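Local coordinates for protein ribokinase (Arabidopsis thaliana, PDB 6ILS) that phosphorylates D-ribose at O5 with ATP and a divalent cation such as magnesium, giving D-ribose 5-phosphate, as a homodimeric PfkB-family sugar kinase, at residues Gln35-Gly39 with Leu70-Ala74; Gly40-Gln45 with Leu140-Glu144; Thr56-Leu62 with Val82-Arg88; Arg143-Asp147 with Gly170-Pro176; Asn177-Asp181 with Lys216-Lys220. All blocks are in the same frame, centred on the assembly; numbering follows the deposited sequence.

Overall arrangement
Interactions 2 and 4 form part of the ribose site, with Asn12, Asp14 and Asp259. They share Arg143 and Glu144; their centres lie about 11 Å apart. Interaction 1 ends at Gly39, a residue of the same pocket, and the chain runs on into Gly40 of interaction 2. Interaction 3 pairs the edge strand of the large sheet with its neighbour. It meets interaction 2 where Gly42 C packs on Phe58 CE1 at 3.7 Å, and interaction 1 through the helix 66-75 that links its two strands. Interaction 5 lies away from the ligands. It adjoins interaction 4 through Ile175 CG2 and Leu180 CD2, 3.6 Å apart, and its centre is about 34 Å from that of interaction 1.

Interaction 1 (Gln35-Gly39 with Leu70-Ala74); sequences QTLAG and LIAEA
Ala38 CB meets Ala74 CB at 3.5 Å, and this methyl pair is the closest approach between the strand and the helix. Two larger side chains of the helix flank it. Ile71 brings its CD1 to 4.0 Å from Ala38 CA and also lies near Gly39 N. Leu70 has CG anti to its backbone N; this chi1 of 169° carries CG toward the strand, where CD2 touches Thr36 CG2 at 3.7 Å. CD2 also rests against the peptide between Leu37 and Ala38. The segment axes approach to 8.0 Å at 61°, with the methyl groups of Ala38 and Ala74 at the closest point.

The strand 33-39 is an outer strand of the four-stranded sheet. It is held by backbone hydrogen bonds of Gln35, Leu37 and Gly39 with strand 12-18. The helix 66-75 belongs to the large domain, so the contact joins the small sheet to the main body. Leu70 also packs on Ala13, and Ile71 on Ala11. The second subunit reaches the same place, with its His67 on Thr36 and its Ala66 on Leu70.

Gly39 touches the bound ribose. The contact itself is wholly apolar, with neither charge nor hydrogen bond between the two segments, so it rests on van der Waals packing.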
# COMPACT_ATOMS: atom_id res chain seq x y z
N GLN B 35 2.80 3.50 -7.70
CA GLN B 35 1.75 2.68 -8.26
C GLN B 35 1.63 1.42 -7.40
O GLN B 35 2.64 0.91 -6.94
CB GLN B 35 2.05 2.33 -9.70
CG GLN B 35 0.85 1.88 -10.51
CD GLN B 35 1.17 1.77 -11.99
OE1 GLN B 35 2.29 2.08 -12.42
NE2 GLN B 35 0.20 1.33 -12.79
N THR B 36 0.41 0.96 -7.17
CA THR B 36 0.20 -0.31 -6.46
C THR B 36 -0.34 -1.34 -7.43
O THR B 36 -1.38 -1.12 -8.06
CB THR B 36 -0.77 -0.16 -5.27
OG1 THR B 36 -0.15 0.62 -4.24
CG2 THR B 36 -1.13 -1.53 -4.71
N LEU B 37 0.37 -2.46 -7.56
CA LEU B 37 0.00 -3.47 -8.55
C LEU B 37 -0.13 -4.86 -7.93
O LEU B 37 0.47 -5.15 -6.90
CB LEU B 37 1.04 -3.50 -9.68
CG LEU B 37 1.17 -2.26 -10.58
CD1 LEU B 37 2.40 -2.38 -11.47
CD2 LEU B 37 -0.08 -2.08 -11.44
N ALA B 38 -0.92 -5.70 -8.59
CA ALA B 38 -1.07 -7.10 -8.21
C ALA B 38 0.21 -7.86 -8.52
O ALA B 38 0.75 -7.75 -9.61
CB ALA B 38 -2.23 -7.72 -8.93
N GLY B 39 0.69 -8.64 -7.55
CA GLY B 39 1.93 -9.37 -7.75
C GLY B 39 2.08 -10.49 -6.73
O GLY B 39 1.09 -11.03 -6.23
N LEU B 70 -7.69 -6.46 -4.81
CA LEU B 70 -6.84 -6.15 -5.95
C LEU B 70 -6.36 -7.44 -6.62
O LEU B 70 -6.43 -7.60 -7.83
CB LEU B 70 -5.65 -5.30 -5.50
CG LEU B 70 -4.49 -5.05 -6.45
CD1 LEU B 70 -4.93 -4.18 -7.63
CD2 LEU B 70 -3.34 -4.40 -5.67
N ILE B 71 -5.86 -8.35 -5.80
CA ILE B 71 -5.34 -9.63 -6.29
C ILE B 71 -6.42 -10.45 -6.98
O ILE B 71 -6.25 -10.92 -8.09
CB ILE B 71 -4.76 -10.48 -5.15
CG1 ILE B 71 -3.71 -9.71 -4.34
CG2 ILE B 71 -4.23 -11.80 -5.70
CD1 ILE B 71 -2.52 -9.27 -5.14
N ALA B 72 -7.54 -10.62 -6.27
CA ALA B 72 -8.65 -11.42 -6.76
C ALA B 72 -9.14 -10.89 -8.10
O ALA B 72 -9.39 -11.65 -9.03
CB ALA B 72 -9.77 -11.41 -5.74
N GLU B 73 -9.26 -9.57 -8.20
CA GLU B 73 -9.71 -8.95 -9.44
C GLU B 73 -8.74 -9.18 -10.60
O GLU B 73 -9.16 -9.49 -11.72
CB GLU B 73 -9.92 -7.44 -9.21
CG GLU B 73 -11.16 -7.14 -8.38
CD GLU B 73 -11.26 -5.68 -7.94
OE1 GLU B 73 -10.28 -4.91 -8.14
OE2 GLU B 73 -12.31 -5.30 -7.37
N ALA B 74 -7.46 -9.03 -10.32
CA ALA B 74 -6.44 -9.18 -11.35
C ALA B 74 -6.39 -10.61 -11.88
O ALA B 74 -6.21 -10.82 -13.08
CB ALA B 74 -5.05 -8.77 -10.80

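Interaction 2 (Gly40-Gln45 with Leu140-Glu144); sequences GKGANQ and LLQRE. With RIB (alpha-D-ribofuranose), chain F.
Lys41 runs extended past Glu144 and bends only at its last torsion (chi4 -64°), which turns NZ to ribose O5 at 2.9 Å. Glu144 stays extended beyond CG and crosses the lysine chain at about a right angle. Its OE1 takes the Lys41 N-H at 3.1 Å on the syn side, tilted from the carboxylate plane, and is also bonded by Ser10. Its OE2 accepts from ribose O1 at 2.6 Å. Gly40, at the N-cap of helix 41-51, gives its N-H to ribose O3 at 3.0 Å. This glycine-rich helix start is a sugar-binding element of the PfkB fold, set against the end of the central strand 138-143. Farther along, Gln142 folds back at chi2 (74°) and lays its amide against Gly42. Its NE2 donates a bent hydrogen bond (140°) to Gln45 OE1 at 3.2 Å, from above the carbonyl plane, the two amides being nearly perpendicular. Gln45 NE2 bonds Asp259, the predicted proton acceptor. Water 1 lies 3.0 Å from both Gln45 OE1 and Leu141 O.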
# COMPACT_ATOMS: atom_id res chain seq x y z
N GLY B 40 3.32 -10.79 -6.40
CA GLY B 40 3.63 -11.98 -5.63
C GLY B 40 4.03 -13.09 -6.58
O GLY B 40 3.41 -13.28 -7.63
N LYS B 41 5.04 -13.88 -6.20
CA LYS B 41 5.54 -14.91 -7.13
C LYS B 41 4.47 -15.93 -7.47
O LYS B 41 4.36 -16.33 -8.61
CB LYS B 41 6.80 -15.60 -6.55
CG LYS B 41 7.98 -14.65 -6.58
CD LYS B 41 9.23 -15.17 -5.91
CE LYS B 41 10.30 -14.06 -5.93
NZ LYS B 41 10.71 -13.71 -7.33
N GLY B 42 3.66 -16.33 -6.51
CA GLY B 42 2.62 -17.32 -6.76
C GLY B 42 1.54 -16.77 -7.67
O GLY B 42 1.16 -17.42 -8.64
N ALA B 43 1.02 -15.59 -7.35
CA ALA B 43 -0.04 -15.00 -8.17
C ALA B 43 0.50 -14.72 -9.58
O ALA B 43 -0.22 -14.91 -10.56
CB ALA B 43 -0.60 -13.71 -7.52
N ASN B 44 1.74 -14.26 -9.67
CA ASN B 44 2.36 -14.01 -10.99
C ASN B 44 2.39 -15.27 -11.83
O ASN B 44 2.06 -15.25 -13.02
CB ASN B 44 3.79 -13.49 -10.86
CG ASN B 44 3.86 -12.07 -10.37
OD1 ASN B 44 2.86 -11.36 -10.34
ND2 ASN B 44 5.07 -11.63 -10.03
N GLN B 45 2.84 -16.36 -11.23
CA GLN B 45 2.95 -17.61 -11.97
C GLN B 45 1.58 -18.14 -12.40
O GLN B 45 1.43 -18.62 -13.53
CB GLN B 45 3.74 -18.62 -11.14
CG GLN B 45 5.18 -18.14 -11.02
CD GLN B 45 6.08 -19.06 -10.22
OE1 GLN B 45 5.72 -20.20 -9.93
NE2 GLN B 45 7.26 -18.57 -9.88
N LEU B 140 3.35 -25.88 -9.13
CA LEU B 140 4.41 -24.88 -8.99
C LEU B 140 4.40 -24.27 -7.61
O LEU B 140 3.35 -23.83 -7.15
CB LEU B 140 4.24 -23.73 -10.00
CG LEU B 140 4.20 -23.98 -11.49
CD1 LEU B 140 4.49 -22.66 -12.27
CD2 LEU B 140 5.15 -25.10 -11.89
N LEU B 141 5.57 -24.25 -6.97
CA LEU B 141 5.80 -23.66 -5.65
C LEU B 141 6.90 -22.61 -5.74
O LEU B 141 7.72 -22.64 -6.66
CB LEU B 141 6.20 -24.77 -4.65
CG LEU B 141 5.32 -26.01 -4.67
CD1 LEU B 141 5.96 -27.13 -3.82
CD2 LEU B 141 3.87 -25.70 -4.16
N GLN B 142 6.92 -21.68 -4.78
CA GLN B 142 8.04 -20.76 -4.62
C GLN B 142 8.38 -20.68 -3.13
O GLN B 142 7.89 -21.49 -2.34
CB GLN B 142 7.72 -19.36 -5.16
CG GLN B 142 6.83 -19.36 -6.41
CD GLN B 142 5.37 -19.68 -6.08
OE1 GLN B 142 4.82 -19.22 -5.06
NE2 GLN B 142 4.75 -20.46 -6.94
N ARG B 143 9.19 -19.71 -2.73
CA ARG B 143 9.57 -19.63 -1.32
C ARG B 143 9.09 -18.35 -0.65
O ARG B 143 9.87 -17.63 -0.02
CB ARG B 143 11.06 -19.80 -1.20
CG ARG B 143 11.47 -21.14 -1.78
CD ARG B 143 12.63 -21.77 -1.06
NE ARG B 143 12.39 -21.98 0.37
CZ ARG B 143 13.24 -21.56 1.31
NH1 ARG B 143 14.33 -20.90 0.95
NH2 ARG B 143 12.99 -21.78 2.60
N GLU B 144 7.79 -18.11 -0.77
CA GLU B 144 7.14 -16.94 -0.17
C GLU B 144 5.94 -17.35 0.67
O GLU B 144 5.10 -16.52 1.03
CB GLU B 144 6.72 -15.95 -1.28
CG GLU B 144 7.89 -15.31 -2.01
CD GLU B 144 7.49 -14.12 -2.90
OE1 GLU B 144 6.34 -14.08 -3.42
OE2 GLU B 144 8.33 -13.21 -3.06
O5 RIB F . 8.84 -12.07 -8.83
C5 RIB F . 8.08 -10.92 -8.62
C4 RIB F . 7.54 -10.92 -7.34
O4 RIB F . 8.58 -11.12 -6.26
C3 RIB F . 7.03 -9.43 -7.08
O3 RIB F . 5.63 -9.33 -7.63
C2 RIB F . 7.19 -9.21 -5.86
O2 RIB F . 5.92 -9.10 -5.10
C1 RIB F . 8.14 -10.43 -5.24
O1 RIB F . 7.40 -11.24 -4.40
O HOH W 1 7.31 -22.76 -9.59

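Interaction 3 (Thr56-Leu62 with Val82-Arg88); sequences TYFVGRL and VHLDYVR
Val82 places CG1 against Phe58 CB at 3.7 Å. His83 then pairs with the backbone: its N-H bonds Thr56 O at 2.8 Å, and its O receives the Phe58 N-H. Its CB sits over the Tyr57 ring face, 3.5 Å from the centroid. The imidazole continues as an offset stack, planes at 18°, and ND1 adds a weak bond to Thr56 O.

Leu84 opens a type I turn that closes at Val87. Asp85 OD2 meets the Tyr57 ring edge. Water 2 fills the gap in pairing, donating to Phe58 O and His83 O and accepting from Tyr86 N. Tyr86 turns its ring edge to Tyr57 CD2, while its hydroxyl bonds Glu131. Val87 touches Phe58 with CG2 and Leu62 with CG1.

At Arg88 the strands pair in parallel. Its N bonds Gly60 O at 3.1 Å, and its O takes Leu62 N at 2.9 Å. Helix 66-75 links them as a beta-alpha-beta unit.

Arg61 and Arg88 run side by side with their guanidinium planes 10° apart. Arg61 NH1 donates to Gly60 O, in the guanidinium plane, at 3.0 Å; Arg88 N shares this oxygen. Asp129 salt-bridges Arg88 and forms a long, weak ion pair with Arg61, probably easing their repulsion.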
# COMPACT_ATOMS: atom_id res chain seq x y z
N THR B 56 -5.68 -23.19 -15.01
CA THR B 56 -4.77 -22.84 -13.92
C THR B 56 -5.51 -22.48 -12.63
O THR B 56 -6.42 -21.65 -12.64
CB THR B 56 -3.87 -21.65 -14.32
OG1 THR B 56 -3.08 -22.02 -15.46
CG2 THR B 56 -2.95 -21.26 -13.18
N TYR B 57 -5.12 -23.12 -11.53
CA TYR B 57 -5.65 -22.84 -10.20
C TYR B 57 -4.58 -22.17 -9.36
O TYR B 57 -3.41 -22.56 -9.42
CB TYR B 57 -6.09 -24.14 -9.49
CG TYR B 57 -7.36 -24.71 -10.03
CD1 TYR B 57 -7.38 -25.38 -11.25
CD2 TYR B 57 -8.56 -24.57 -9.34
CE1 TYR B 57 -8.55 -25.89 -11.76
CE2 TYR B 57 -9.74 -25.08 -9.85
CZ TYR B 57 -9.72 -25.74 -11.05
OH TYR B 57 -10.89 -26.25 -11.57
N PHE B 58 -4.97 -21.19 -8.55
CA PHE B 58 -4.07 -20.60 -7.58
C PHE B 58 -4.56 -20.96 -6.19
O PHE B 58 -5.72 -20.70 -5.85
CB PHE B 58 -4.01 -19.06 -7.75
CG PHE B 58 -3.22 -18.37 -6.67
CD1 PHE B 58 -1.88 -18.69 -6.45
CD2 PHE B 58 -3.79 -17.39 -5.89
CE1 PHE B 58 -1.13 -18.08 -5.47
CE2 PHE B 58 -3.05 -16.76 -4.89
CZ PHE B 58 -1.71 -17.09 -4.69
N VAL B 59 -3.69 -21.59 -5.42
CA VAL B 59 -3.96 -21.89 -4.02
C VAL B 59 -3.16 -20.95 -3.13
O VAL B 59 -1.92 -20.95 -3.12
CB VAL B 59 -3.61 -23.35 -3.67
CG1 VAL B 59 -3.91 -23.63 -2.18
CG2 VAL B 59 -4.35 -24.30 -4.58
N GLY B 60 -3.86 -20.11 -2.38
CA GLY B 60 -3.17 -19.08 -1.64
C GLY B 60 -4.06 -18.51 -0.56
O GLY B 60 -5.24 -18.86 -0.48
N ARG B 61 -3.49 -17.62 0.25
CA ARG B 61 -4.18 -17.00 1.38
C ARG B 61 -4.12 -15.50 1.27
O ARG B 61 -3.04 -14.93 1.11
CB ARG B 61 -3.55 -17.43 2.71
CG ARG B 61 -3.73 -18.90 3.03
CD ARG B 61 -5.20 -19.23 3.08
NE ARG B 61 -5.45 -20.63 3.42
CZ ARG B 61 -5.64 -21.58 2.52
NH1 ARG B 61 -5.59 -21.29 1.22
NH2 ARG B 61 -5.87 -22.83 2.92
N LEU B 62 -5.29 -14.86 1.39
CA LEU B 62 -5.41 -13.42 1.31
C LEU B 62 -6.01 -12.87 2.59
O LEU B 62 -6.68 -13.59 3.31
CB LEU B 62 -6.30 -13.01 0.13
CG LEU B 62 -5.83 -13.46 -1.25
CD1 LEU B 62 -6.83 -12.98 -2.29
CD2 LEU B 62 -4.46 -12.87 -1.50
N VAL B 82 -7.70 -17.03 -13.90
CA VAL B 82 -7.25 -18.05 -12.95
C VAL B 82 -8.45 -18.60 -12.20
O VAL B 82 -9.32 -17.84 -11.80
CB VAL B 82 -6.23 -17.46 -11.95
CG1 VAL B 82 -5.83 -18.51 -10.89
CG2 VAL B 82 -5.01 -16.87 -12.68
N HIS B 83 -8.53 -19.92 -12.04
CA HIS B 83 -9.55 -20.49 -11.16
C HIS B 83 -9.18 -20.20 -9.71
O HIS B 83 -8.11 -20.61 -9.24
CB HIS B 83 -9.70 -21.99 -11.39
CG HIS B 83 -10.24 -22.34 -12.74
ND1 HIS B 83 -9.45 -22.39 -13.87
CD2 HIS B 83 -11.50 -22.64 -13.15
CE1 HIS B 83 -10.19 -22.72 -14.91
NE2 HIS B 83 -11.44 -22.87 -14.50
N LEU B 84 -10.06 -19.50 -8.99
CA LEU B 84 -9.77 -19.05 -7.64
C LEU B 84 -10.47 -19.84 -6.53
O LEU B 84 -10.47 -19.41 -5.38
CB LEU B 84 -10.12 -17.57 -7.50
CG LEU B 84 -9.30 -16.66 -8.43
CD1 LEU B 84 -9.65 -15.19 -8.24
CD2 LEU B 84 -7.82 -16.87 -8.15
N ASP B 85 -11.04 -21.00 -6.87
CA ASP B 85 -11.84 -21.78 -5.90
C ASP B 85 -11.11 -22.04 -4.58
O ASP B 85 -11.75 -22.11 -3.52
CB ASP B 85 -12.29 -23.13 -6.49
CG ASP B 85 -12.62 -23.07 -7.97
OD1 ASP B 85 -12.48 -22.01 -8.62
OD2 ASP B 85 -13.08 -24.11 -8.50
N TYR B 86 -9.79 -22.20 -4.62
CA TYR B 86 -9.04 -22.60 -3.43
C TYR B 86 -8.25 -21.48 -2.80
O TYR B 86 -7.36 -21.71 -1.98
CB TYR B 86 -8.10 -23.76 -3.77
CG TYR B 86 -8.88 -24.95 -4.22
CD1 TYR B 86 -9.33 -25.89 -3.31
CD2 TYR B 86 -9.19 -25.13 -5.55
CE1 TYR B 86 -10.07 -26.99 -3.72
CE2 TYR B 86 -9.92 -26.22 -5.97
CZ TYR B 86 -10.36 -27.14 -5.05
OH TYR B 86 -11.09 -28.23 -5.49
N VAL B 87 -8.59 -20.25 -3.16
CA VAL B 87 -8.07 -19.10 -2.45
C VAL B 87 -8.94 -18.92 -1.22
O VAL B 87 -10.16 -18.97 -1.30
CB VAL B 87 -8.10 -17.83 -3.32
CG1 VAL B 87 -7.62 -16.64 -2.50
CG2 VAL B 87 -7.23 -18.00 -4.58
N ARG B 88 -8.31 -18.74 -0.06
CA ARG B 88 -9.05 -18.44 1.15
C ARG B 88 -8.61 -17.10 1.70
O ARG B 88 -7.43 -16.76 1.63
CB ARG B 88 -8.83 -19.53 2.21
CG ARG B 88 -9.45 -20.86 1.87
CD ARG B 88 -9.44 -21.79 3.08
NE ARG B 88 -9.93 -23.12 2.74
CZ ARG B 88 -10.13 -24.10 3.62
NH1 ARG B 88 -9.90 -23.88 4.91
NH2 ARG B 88 -10.58 -25.28 3.22
O HOH W 2 -7.97 -22.08 -6.74
O HOH W 3 -7.14 -23.48 -0.11

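Interaction 4 (Arg143-Asp147 with Gly170-Pro176); sequences REIPD and GMDTPIP. With RIB (alpha-D-ribofuranose), chain F.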
# COMPACT_ATOMS: atom_id res chain seq x y z
N ARG B 143 9.19 -19.71 -2.73
CA ARG B 143 9.57 -19.63 -1.32
C ARG B 143 9.09 -18.35 -0.65
O ARG B 143 9.87 -17.63 -0.02
CB ARG B 143 11.06 -19.80 -1.20
CG ARG B 143 11.47 -21.14 -1.78
CD ARG B 143 12.63 -21.77 -1.06
NE ARG B 143 12.39 -21.98 0.37
CZ ARG B 143 13.24 -21.56 1.31
NH1 ARG B 143 14.33 -20.90 0.95
NH2 ARG B 143 12.99 -21.78 2.60
N GLU B 144 7.79 -18.11 -0.77
CA GLU B 144 7.14 -16.94 -0.17
C GLU B 144 5.94 -17.35 0.67
O GLU B 144 5.10 -16.52 1.03
CB GLU B 144 6.72 -15.95 -1.28
CG GLU B 144 7.89 -15.31 -2.01
CD GLU B 144 7.49 -14.12 -2.90
OE1 GLU B 144 6.34 -14.08 -3.42
OE2 GLU B 144 8.33 -13.21 -3.06
N ILE B 145 5.85 -18.65 0.97
CA ILE B 145 4.91 -19.19 1.96
C ILE B 145 5.72 -20.17 2.84
O ILE B 145 6.88 -20.50 2.51
CB ILE B 145 3.68 -19.90 1.32
CG1 ILE B 145 4.10 -21.22 0.67
CG2 ILE B 145 2.96 -18.98 0.31
CD1 ILE B 145 2.98 -22.05 0.14
N PRO B 146 5.16 -20.63 3.97
CA PRO B 146 6.01 -21.41 4.89
C PRO B 146 6.57 -22.72 4.32
O PRO B 146 5.88 -23.42 3.60
CB PRO B 146 5.07 -21.72 6.06
CG PRO B 146 4.12 -20.57 6.07
CD PRO B 146 3.89 -20.24 4.61
N ASP B 147 7.81 -23.04 4.68
CA ASP B 147 8.44 -24.32 4.33
C ASP B 147 7.50 -25.50 4.61
O ASP B 147 7.42 -26.44 3.83
CB ASP B 147 9.75 -24.51 5.11
CG ASP B 147 10.88 -23.63 4.59
OD1 ASP B 147 10.87 -23.27 3.40
OD2 ASP B 147 11.79 -23.30 5.38
N GLY B 170 12.13 -15.95 -3.49
CA GLY B 170 11.46 -15.67 -2.24
C GLY B 170 12.48 -15.52 -1.11
O GLY B 170 13.46 -14.79 -1.24
N MET B 171 12.24 -16.23 -0.02
CA MET B 171 13.11 -16.16 1.15
C MET B 171 14.54 -16.61 0.86
O MET B 171 14.76 -17.52 0.07
CB MET B 171 12.52 -16.99 2.29
CG MET B 171 11.11 -16.58 2.68
SD MET B 171 10.46 -17.58 4.04
CE MET B 171 10.84 -19.22 3.46
N ASP B 172 15.49 -15.96 1.52
CA ASP B 172 16.91 -16.26 1.31
C ASP B 172 17.43 -17.32 2.29
O ASP B 172 18.64 -17.49 2.44
CB ASP B 172 17.73 -14.97 1.43
CG ASP B 172 17.41 -13.97 0.34
OD1 ASP B 172 16.77 -14.37 -0.66
OD2 ASP B 172 17.80 -12.79 0.48
N THR B 173 16.52 -18.04 2.92
CA THR B 173 16.89 -19.08 3.88
C THR B 173 17.26 -20.38 3.18
O THR B 173 16.83 -20.62 2.04
CB THR B 173 15.74 -19.35 4.87
OG1 THR B 173 14.60 -19.82 4.16
CG2 THR B 173 15.39 -18.08 5.63
N PRO B 174 18.06 -21.23 3.85
CA PRO B 174 18.38 -22.53 3.24
C PRO B 174 17.11 -23.32 2.95
O PRO B 174 16.12 -23.17 3.66
CB PRO B 174 19.24 -23.23 4.30
CG PRO B 174 19.83 -22.10 5.09
CD PRO B 174 18.79 -21.03 5.12
N ILE B 175 17.13 -24.13 1.91
CA ILE B 175 15.99 -24.98 1.59
C ILE B 175 16.08 -26.29 2.36
O ILE B 175 17.10 -26.97 2.31
CB ILE B 175 15.91 -25.30 0.08
CG1 ILE B 175 16.02 -24.01 -0.75
CG2 ILE B 175 14.64 -26.08 -0.22
CD1 ILE B 175 16.13 -24.28 -2.25
N PRO B 176 15.01 -26.64 3.08
CA PRO B 176 14.99 -27.91 3.82
C PRO B 176 15.15 -29.10 2.88
O PRO B 176 14.51 -29.13 1.84
CB PRO B 176 13.60 -27.92 4.46
CG PRO B 176 13.17 -26.49 4.48
CD PRO B 176 13.77 -25.87 3.27
O5 RIB F . 8.84 -12.07 -8.83
C5 RIB F . 8.08 -10.92 -8.62
C4 RIB F . 7.54 -10.92 -7.34
O4 RIB F . 8.58 -11.12 -6.26
C3 RIB F . 7.03 -9.43 -7.08
O3 RIB F . 5.63 -9.33 -7.63
C2 RIB F . 7.19 -9.21 -5.86
O2 RIB F . 5.92 -9.10 -5.10
C1 RIB F . 8.14 -10.43 -5.24
O1 RIB F . 7.40 -11.24 -4.40
O HOH W 4 14.96 -19.35 -1.49
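Two loops at the C-terminal ends of neighbouring parallel strands of the central sheet meet here, beside the ribose pocket. Arg143 and Gly170 form the last parallel bridge. Just beyond it, Met171 N bonds Arg143 O at 2.8 Å. Glu144 CG packs on Gly170 CA at 3.6 Å, where the glycine has a positive phi (128°).

The Arg143 side chain goes the other way and ties the second loop together. Bends at chi2 and chi3 (58°) carry its guanidinium into the curve of residues 171-176. NH1 donates to Thr173 O at 2.7 Å, and NH2 to Thr173 OG1 at 3.0 Å, an end-on grip on one residue. NH2 also makes a salt bridge with Asp147 OD1 at 2.7 Å, nearly straight (173°), in the guanidinium plane and on the syn lone pair. The loop after strand 138-143 carries the ribose-binding residue Glu144, at the C-terminal strand ends where the ribokinase fold places its active site.

Apolar groups hold the guanidinium from both faces: Ile175 CG1 over one, Met171 CE over the opposite one at 3.5 Å from NH2. Asp147 OD2 rests against Pro176 CG at 3.6 Å. Each loop leads into a helix, with Pro146 and Pro176 at the N-caps.

Interaction 5 (Asn177-Asp181 with Lys216-Lys220); sequences NELLD and KLGVK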
# COMPACT_ATOMS: atom_id res chain seq x y z
N ASN B 177 15.98 -30.06 3.25
CA ASN B 177 16.24 -31.20 2.38
C ASN B 177 15.01 -32.05 2.18
O ASN B 177 14.87 -32.73 1.18
CB ASN B 177 17.37 -32.06 2.95
CG ASN B 177 18.70 -31.39 2.82
OD1 ASN B 177 19.09 -30.98 1.72
ND2 ASN B 177 19.40 -31.22 3.93
N GLU B 178 14.13 -32.00 3.17
CA GLU B 178 12.87 -32.68 3.10
C GLU B 178 12.09 -32.12 1.90
O GLU B 178 11.36 -32.84 1.23
CB GLU B 178 12.10 -32.49 4.40
CG GLU B 178 10.85 -33.30 4.50
CD GLU B 178 10.17 -33.08 5.82
OE1 GLU B 178 10.60 -32.17 6.57
OE2 GLU B 178 9.21 -33.82 6.12
N LEU B 179 12.28 -30.83 1.64
CA LEU B 179 11.57 -30.21 0.52
C LEU B 179 12.26 -30.58 -0.80
O LEU B 179 11.60 -31.04 -1.73
CB LEU B 179 11.51 -28.69 0.70
CG LEU B 179 10.76 -27.92 -0.41
CD1 LEU B 179 9.38 -28.52 -0.66
CD2 LEU B 179 10.68 -26.44 -0.06
N LEU B 180 13.57 -30.39 -0.87
CA LEU B 180 14.36 -30.78 -2.04
C LEU B 180 14.11 -32.24 -2.45
O LEU B 180 14.02 -32.56 -3.64
CB LEU B 180 15.85 -30.55 -1.78
CG LEU B 180 16.29 -29.11 -1.55
CD1 LEU B 180 17.75 -29.01 -1.14
CD2 LEU B 180 16.03 -28.25 -2.80
N ASP B 181 13.98 -33.14 -1.47
CA ASP B 181 13.73 -34.55 -1.77
C ASP B 181 12.36 -34.83 -2.35
O ASP B 181 12.12 -35.93 -2.86
CB ASP B 181 13.88 -35.41 -0.50
CG ASP B 181 15.32 -35.80 -0.22
OD1 ASP B 181 16.10 -35.98 -1.19
OD2 ASP B 181 15.67 -35.94 0.97
N LYS B 216 23.25 -33.97 -5.85
CA LYS B 216 23.64 -34.71 -4.64
C LYS B 216 22.62 -34.46 -3.54
O LYS B 216 22.32 -35.36 -2.75
CB LYS B 216 25.05 -34.32 -4.17
CG LYS B 216 26.17 -34.78 -5.09
CD LYS B 216 27.53 -34.24 -4.64
CE LYS B 216 28.66 -34.72 -5.54
NZ LYS B 216 29.98 -34.10 -5.17
N LEU B 217 22.07 -33.25 -3.50
CA LEU B 217 20.99 -32.95 -2.56
C LEU B 217 19.67 -33.63 -2.97
O LEU B 217 18.64 -33.33 -2.39
CB LEU B 217 20.78 -31.44 -2.43
CG LEU B 217 21.94 -30.50 -2.08
CD1 LEU B 217 21.76 -29.11 -2.67
CD2 LEU B 217 22.04 -30.34 -0.62
N GLY B 218 19.70 -34.53 -3.96
CA GLY B 218 18.51 -35.28 -4.35
C GLY B 218 17.64 -34.74 -5.49
O GLY B 218 16.60 -35.30 -5.82
N VAL B 219 18.06 -33.65 -6.13
CA VAL B 219 17.23 -33.07 -7.19
C VAL B 219 17.71 -33.49 -8.58
O VAL B 219 18.83 -33.17 -8.97
CB VAL B 219 17.19 -31.55 -7.12
CG1 VAL B 219 16.07 -31.01 -8.03
CG2 VAL B 219 16.98 -31.09 -5.69
N LYS B 220 16.85 -34.19 -9.32
CA LYS B 220 17.18 -34.76 -10.63
C LYS B 220 17.27 -33.72 -11.74
O LYS B 220 18.03 -33.89 -12.70
CB LYS B 220 16.14 -35.81 -11.03
CG LYS B 220 15.99 -36.96 -10.05
CD LYS B 220 17.21 -37.86 -10.04
CE LYS B 220 17.12 -38.91 -8.93
NZ LYS B 220 17.39 -38.33 -7.58
O HOH W 5 18.36 -33.25 0.05
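The flat amide of Asn177 and carboxylate of Asp181 meet the loop 216-220 through single oxygens, with no stacking. Asn177 OD1 lies 3.8 Å from Leu217 CD2, the two side chains crossing at about a right angle. Water 5 donates to this OD1 at 2.9 Å; its approach to Leu217 O, at 2.5 Å, is doubtfully short. Asp181 OD1 comes to 4.0 Å from Gly218 CA.

Leu180 fills the middle. Its CG stands anti to the carbonyl carbon (chi1 -63°), and the side chain enters the corner between Leu217 and Val219. CD1 meets Leu217 CB at 4.1 Å, while CB meets Val219 CG2 at 4.1 Å.

Gly218 has positive phi (94°) and is the C-prime residue of a Schellman motif that ends helix 204-216. Val219 N and Gly218 N turn back to the carbonyls of Cys214 and His215.

The short helix 177-180 thus packs against the turn between helix 204-216 and strand 221-225. Leu180 and Val219 both rest on Leu186 of strand 185-187, while Leu179 faces helix 147-158.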